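Local coordinates for protein aminotransferase, class I and II (Erwinia tasmaniensis, PDB 5Z0Q) that belongs to the class I and II aminotransferase family, adopting the fold of these enzymes and holding pyridoxal-5'-phosphate covalently in its pocket, at residues Thr43-Ala48 against Gly368-Leu373; Lys240-Ala245 against Pro291-Gln296. All coordinates share one frame; numbering follows the deposited sequence.

Contact 1: residues Thr43-Ala48 against Gly368-Leu373; sequences TDFRAA and GCPRQL
Asp44 and Gly368 are joined by the one hydrogen bond between the two segments: Asp44 N donates to Gly368 O at 3.2 Å, with an N-H...O angle of 154°. The same oxygen also takes a CA-H...O contact from Thr43 CA. Because Gly368 has no side chain, its CA can lie 3.8 Å from Thr43 CG2. From Asp44 CB, 4.2 Å from Pro370 CD, the side chain leads through CG to OD2, which rests against Cys369 CB at 3.6 Å and meets the methyl Leu373 CD2 at the tip, the two side chains crossing at about a right angle. OD1 accepts a hydrogen bond from Trp27 NE1, outside the two segments, which suits a carboxylate in a buried place. The Phe45 ring packs against the backbone of Cys369. With CG anti to its carbonyl carbon (chi1 -57°), the ring brings CE1 to 3.5 Å from Cys369 C, while Pro370 N sits at the ring edge, close to its plane. Pro370, at the N-cap position just before helix 371-385, keeps the chain rigid as it enters the helix. A loop following strand 36-38 thus meets the start of the last helix, consistent with the fold type I small domain, built from both ends of the chain.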
# COMPACT_ATOMS: atom_id res chain seq x y z
N THR A 43 -9.03 -3.04 -18.02
CA THR A 43 -9.54 -3.88 -19.09
C THR A 43 -10.07 -5.19 -18.53
O THR A 43 -9.77 -5.59 -17.40
CB THR A 43 -8.45 -4.15 -20.13
OG1 THR A 43 -7.34 -4.82 -19.51
CG2 THR A 43 -7.96 -2.84 -20.74
N ASP A 44 -10.89 -5.87 -19.33
CA ASP A 44 -11.42 -7.18 -18.99
C ASP A 44 -10.54 -8.31 -19.48
O ASP A 44 -11.00 -9.45 -19.59
CB ASP A 44 -12.84 -7.33 -19.56
CG ASP A 44 -13.80 -6.29 -19.02
OD1 ASP A 44 -13.65 -5.89 -17.85
OD2 ASP A 44 -14.71 -5.88 -19.76
N PHE A 45 -9.27 -8.03 -19.77
CA PHE A 45 -8.38 -9.01 -20.38
C PHE A 45 -7.61 -9.78 -19.31
O PHE A 45 -7.12 -9.20 -18.34
CB PHE A 45 -7.39 -8.32 -21.32
CG PHE A 45 -8.04 -7.52 -22.41
CD1 PHE A 45 -9.24 -7.94 -22.97
CD2 PHE A 45 -7.47 -6.34 -22.86
CE1 PHE A 45 -9.84 -7.20 -23.97
CE2 PHE A 45 -8.07 -5.60 -23.86
CZ PHE A 45 -9.26 -6.03 -24.42
N ARG A 46 -7.53 -11.09 -19.50
CA ARG A 46 -6.71 -11.93 -18.64
C ARG A 46 -5.24 -11.54 -18.77
O ARG A 46 -4.77 -11.21 -19.86
CB ARG A 46 -6.91 -13.40 -19.01
CG ARG A 46 -5.93 -14.39 -18.40
CD ARG A 46 -6.18 -15.78 -18.96
NE ARG A 46 -5.08 -16.70 -18.69
CZ ARG A 46 -5.05 -17.56 -17.67
NH1 ARG A 46 -6.07 -17.62 -16.82
NH2 ARG A 46 -4.01 -18.37 -17.51
N ALA A 47 -4.53 -11.55 -17.65
CA ALA A 47 -3.13 -11.15 -17.65
C ALA A 47 -2.30 -12.11 -18.50
O ALA A 47 -2.68 -13.25 -18.77
CB ALA A 47 -2.58 -11.10 -16.22
N ALA A 48 -1.13 -11.62 -18.93
CA ALA A 48 -0.24 -12.42 -19.76
C ALA A 48 0.20 -13.68 -19.03
O ALA A 48 0.24 -13.72 -17.79
CB ALA A 48 0.98 -11.60 -20.17
N GLY A 368 -11.73 -1.02 -23.51
CA GLY A 368 -10.80 -2.09 -23.19
C GLY A 368 -11.53 -3.35 -22.79
O GLY A 368 -11.64 -3.68 -21.61
N CYS A 369 -12.05 -4.07 -23.79
CA CYS A 369 -12.92 -5.21 -23.57
C CYS A 369 -12.98 -6.02 -24.86
O CYS A 369 -12.57 -5.53 -25.91
CB CYS A 369 -14.32 -4.77 -23.14
SG CYS A 369 -15.12 -3.65 -24.30
N PRO A 370 -13.45 -7.27 -24.80
CA PRO A 370 -13.62 -8.03 -26.04
C PRO A 370 -14.57 -7.33 -27.00
O PRO A 370 -15.52 -6.65 -26.59
CB PRO A 370 -14.19 -9.38 -25.56
CG PRO A 370 -14.69 -9.12 -24.17
CD PRO A 370 -13.78 -8.08 -23.61
N ARG A 371 -14.30 -7.50 -28.29
CA ARG A 371 -15.03 -6.76 -29.32
C ARG A 371 -16.52 -7.09 -29.30
O ARG A 371 -17.35 -6.24 -29.66
CB ARG A 371 -14.43 -7.05 -30.69
CG ARG A 371 -14.99 -6.20 -31.82
CD ARG A 371 -14.20 -6.38 -33.10
NE ARG A 371 -12.81 -5.97 -32.95
CZ ARG A 371 -11.78 -6.81 -32.97
NH1 ARG A 371 -11.98 -8.11 -33.16
NH2 ARG A 371 -10.54 -6.35 -32.82
N GLN A 372 -16.88 -8.31 -28.89
CA GLN A 372 -18.30 -8.66 -28.81
C GLN A 372 -19.03 -7.79 -27.80
O GLN A 372 -20.19 -7.41 -28.02
CB GLN A 372 -18.45 -10.14 -28.45
CG GLN A 372 -19.88 -10.65 -28.50
CD GLN A 372 -20.01 -12.06 -27.97
OE1 GLN A 372 -20.53 -12.28 -26.88
NE2 GLN A 372 -19.54 -13.03 -28.75
N LEU A 373 -18.37 -7.44 -26.69
CA LEU A 373 -18.99 -6.56 -25.71
C LEU A 373 -19.02 -5.12 -26.21
O LEU A 373 -19.92 -4.36 -25.83
CB LEU A 373 -18.24 -6.65 -24.38
CG LEU A 373 -18.83 -5.86 -23.21
CD1 LEU A 373 -20.28 -6.26 -22.96
CD2 LEU A 373 -17.99 -6.05 -21.95

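Contact 2: residues Lys240-Ala245 against Pro291-Gln296; sequences KSFNIA and PWLDAQ. With PLP (pyridoxal-5'-phosphate), chain M.
Phe242 packs on Trp292 and Leu293 of helix 290-313, and the tight part of the contact lies here. Phe242 CD2 comes to 3.6 Å from Trp292 CE3; the two planes are inclined by only 26°, yet the rings are slid so far apart that they barely overlap, their centroids 5.7 Å from each other. Farther along the ring, Phe242 CZ reaches Leu293 CB at 3.9 Å, Leu293 lying nearly perpendicular to Phe242. Trp292 and Leu293 extend from the helix with CG anti to the backbone N (chi1 -178° and -180°), which carries both toward the loop. Ser241 O lies in the plane of the indole at its edge, 3.3 Å from Trp292 CZ3, and 3.5 Å from Leu293 CD1. The flat Phe242 ring and the branched Leu293 suit the buried half of the contact. The loop also holds Lys240, as expected of the lysine that carries pyridoxal-5'-phosphate in fold type I enzymes: pointing away from the helix, its bent chain ends at NZ, bonded covalently to C4A of pyridoxal-5'-phosphate at 1.4 Å. Small and polar, Ser241 hydrogen-bonds through OG to Asp209. The looser side is that of Trp292, whose six-membered ring overlaps so little with Phe242 and which stays partly exposed.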
# COMPACT_ATOMS: atom_id res chain seq x y z
N LYS A 240 -1.70 -0.40 -15.87
CA LYS A 240 -2.70 -0.30 -16.93
C LYS A 240 -2.24 -0.95 -18.23
O LYS A 240 -3.09 -1.39 -19.02
CB LYS A 240 -3.04 1.16 -17.19
CG LYS A 240 -3.61 1.87 -15.98
CD LYS A 240 -4.17 3.22 -16.35
CE LYS A 240 -5.57 3.39 -15.78
NZ LYS A 240 -5.60 3.18 -14.31
N SER A 241 -0.93 -1.02 -18.47
CA SER A 241 -0.44 -1.65 -19.69
C SER A 241 -0.77 -3.14 -19.70
O SER A 241 -1.06 -3.70 -20.76
CB SER A 241 1.07 -1.43 -19.81
OG SER A 241 1.41 -0.09 -19.53
N PHE A 242 -0.72 -3.79 -18.53
CA PHE A 242 -0.91 -5.23 -18.43
C PHE A 242 -2.07 -5.60 -17.52
O PHE A 242 -2.18 -6.77 -17.13
CB PHE A 242 0.38 -5.89 -17.96
CG PHE A 242 1.53 -5.72 -18.92
CD1 PHE A 242 2.33 -4.59 -18.87
CD2 PHE A 242 1.79 -6.68 -19.88
CE1 PHE A 242 3.38 -4.43 -19.75
CE2 PHE A 242 2.84 -6.52 -20.77
CZ PHE A 242 3.64 -5.39 -20.71
N ASN A 243 -2.92 -4.64 -17.15
CA ASN A 243 -4.14 -4.90 -16.38
C ASN A 243 -3.82 -5.55 -15.03
O ASN A 243 -4.40 -6.56 -14.65
CB ASN A 243 -5.12 -5.76 -17.19
CG ASN A 243 -6.54 -5.67 -16.68
OD1 ASN A 243 -6.91 -4.70 -16.02
ND2 ASN A 243 -7.35 -6.67 -16.99
N ILE A 244 -2.88 -4.94 -14.31
CA ILE A 244 -2.51 -5.43 -12.98
C ILE A 244 -2.62 -4.30 -11.97
O ILE A 244 -1.83 -4.22 -11.02
CB ILE A 244 -1.09 -6.04 -12.99
CG1 ILE A 244 -0.08 -5.04 -13.56
CG2 ILE A 244 -1.07 -7.34 -13.78
CD1 ILE A 244 1.35 -5.54 -13.52
N ALA A 245 -3.61 -3.42 -12.16
CA ALA A 245 -3.83 -2.34 -11.21
C ALA A 245 -4.31 -2.84 -9.86
O ALA A 245 -4.12 -2.15 -8.85
CB ALA A 245 -4.84 -1.34 -11.79
N PRO A 291 5.33 -9.19 -26.08
CA PRO A 291 4.48 -9.74 -27.15
C PRO A 291 3.00 -9.71 -26.81
O PRO A 291 2.17 -9.53 -27.71
CB PRO A 291 5.00 -11.18 -27.30
CG PRO A 291 6.40 -11.13 -26.82
CD PRO A 291 6.39 -10.15 -25.69
N TRP A 292 2.64 -9.89 -25.54
CA TRP A 292 1.25 -9.75 -25.14
C TRP A 292 0.78 -8.31 -25.30
O TRP A 292 -0.33 -8.06 -25.79
CB TRP A 292 1.07 -10.21 -23.69
CG TRP A 292 -0.35 -10.16 -23.20
CD1 TRP A 292 -1.26 -11.17 -23.20
CD2 TRP A 292 -1.01 -9.03 -22.62
NE1 TRP A 292 -2.45 -10.75 -22.66
CE2 TRP A 292 -2.32 -9.43 -22.30
CE3 TRP A 292 -0.63 -7.71 -22.33
CZ2 TRP A 292 -3.25 -8.57 -21.71
CZ3 TRP A 292 -1.55 -6.86 -21.75
CH2 TRP A 292 -2.85 -7.29 -21.45
N LEU A 293 1.61 -7.34 -24.91
CA LEU A 293 1.25 -5.94 -25.05
C LEU A 293 1.15 -5.53 -26.52
O LEU A 293 0.31 -4.69 -26.87
CB LEU A 293 2.27 -5.06 -24.32
CG LEU A 293 2.05 -3.54 -24.36
CD1 LEU A 293 0.70 -3.18 -23.76
CD2 LEU A 293 3.17 -2.83 -23.63
N ASP A 294 1.98 -6.12 -27.38
CA ASP A 294 1.89 -5.82 -28.81
C ASP A 294 0.54 -6.27 -29.37
O ASP A 294 -0.06 -5.57 -30.19
CB ASP A 294 3.04 -6.49 -29.57
CG ASP A 294 4.37 -5.80 -29.34
OD1 ASP A 294 4.37 -4.56 -29.16
OD2 ASP A 294 5.41 -6.49 -29.35
N ALA A 295 0.06 -7.44 -28.95
CA ALA A 295 -1.20 -7.95 -29.46
C ALA A 295 -2.39 -7.18 -28.89
O ALA A 295 -3.44 -7.10 -29.54
CB ALA A 295 -1.34 -9.44 -29.14
N GLN A 296 -2.25 -6.61 -27.69
CA GLN A 296 -3.33 -5.81 -27.13
C GLN A 296 -3.49 -4.49 -27.87
O GLN A 296 -4.61 -3.99 -28.01
CB GLN A 296 -3.10 -5.57 -25.64
CG GLN A 296 -4.26 -4.88 -24.93
CD GLN A 296 -3.91 -4.44 -23.53
OE1 GLN A 296 -2.74 -4.22 -23.20
NE2 GLN A 296 -4.92 -4.30 -22.68
N1 PLP M . -2.79 7.72 -13.32
C2 PLP M . -3.71 7.86 -14.34
C2A PLP M . -3.67 9.07 -15.22
C3 PLP M . -4.66 6.87 -14.56
O3 PLP M . -5.57 7.00 -15.58
C4 PLP M . -4.68 5.74 -13.75
C4A PLP M . -5.59 4.59 -14.08
C5 PLP M . -3.76 5.61 -12.72
C6 PLP M . -2.81 6.61 -12.51
C5A PLP M . -3.80 4.38 -11.84
O4P PLP M . -3.20 4.63 -10.59
P PLP M . -3.37 3.57 -9.39
O1P PLP M . -4.83 3.22 -9.25
O2P PLP M . -2.86 4.15 -8.10
O3P PLP M . -2.58 2.33 -9.74

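How the contacts relate
Both segments of contact 2 fall, in sequence, between the two segments of contact 1, and the centres of the contacts lie 10 Å apart. Asn243 bridges them: its ND2 probably hydrogen-bonds to Phe45 O at 2.9 Å and makes a weak hydrogen bond to Thr43 O. Residues 43-48 also run past helix 290-313, with Arg46 O 3.6 Å from Trp292 CZ2 and the Phe45 ring touching the side chain of Gln296. The 240-245 loop supplies the covalent link to pyridoxal-5'-phosphate, whereas contact 1 stands farther back, the nearest atoms of the Thr43 side chain and pyridoxal-5'-phosphate being about 10 Å apart. Both contacts reach the second subunit, whose Tyr66 hydrogen-bonds through OH to Lys240 NZ and to pyridoxal-5'-phosphate.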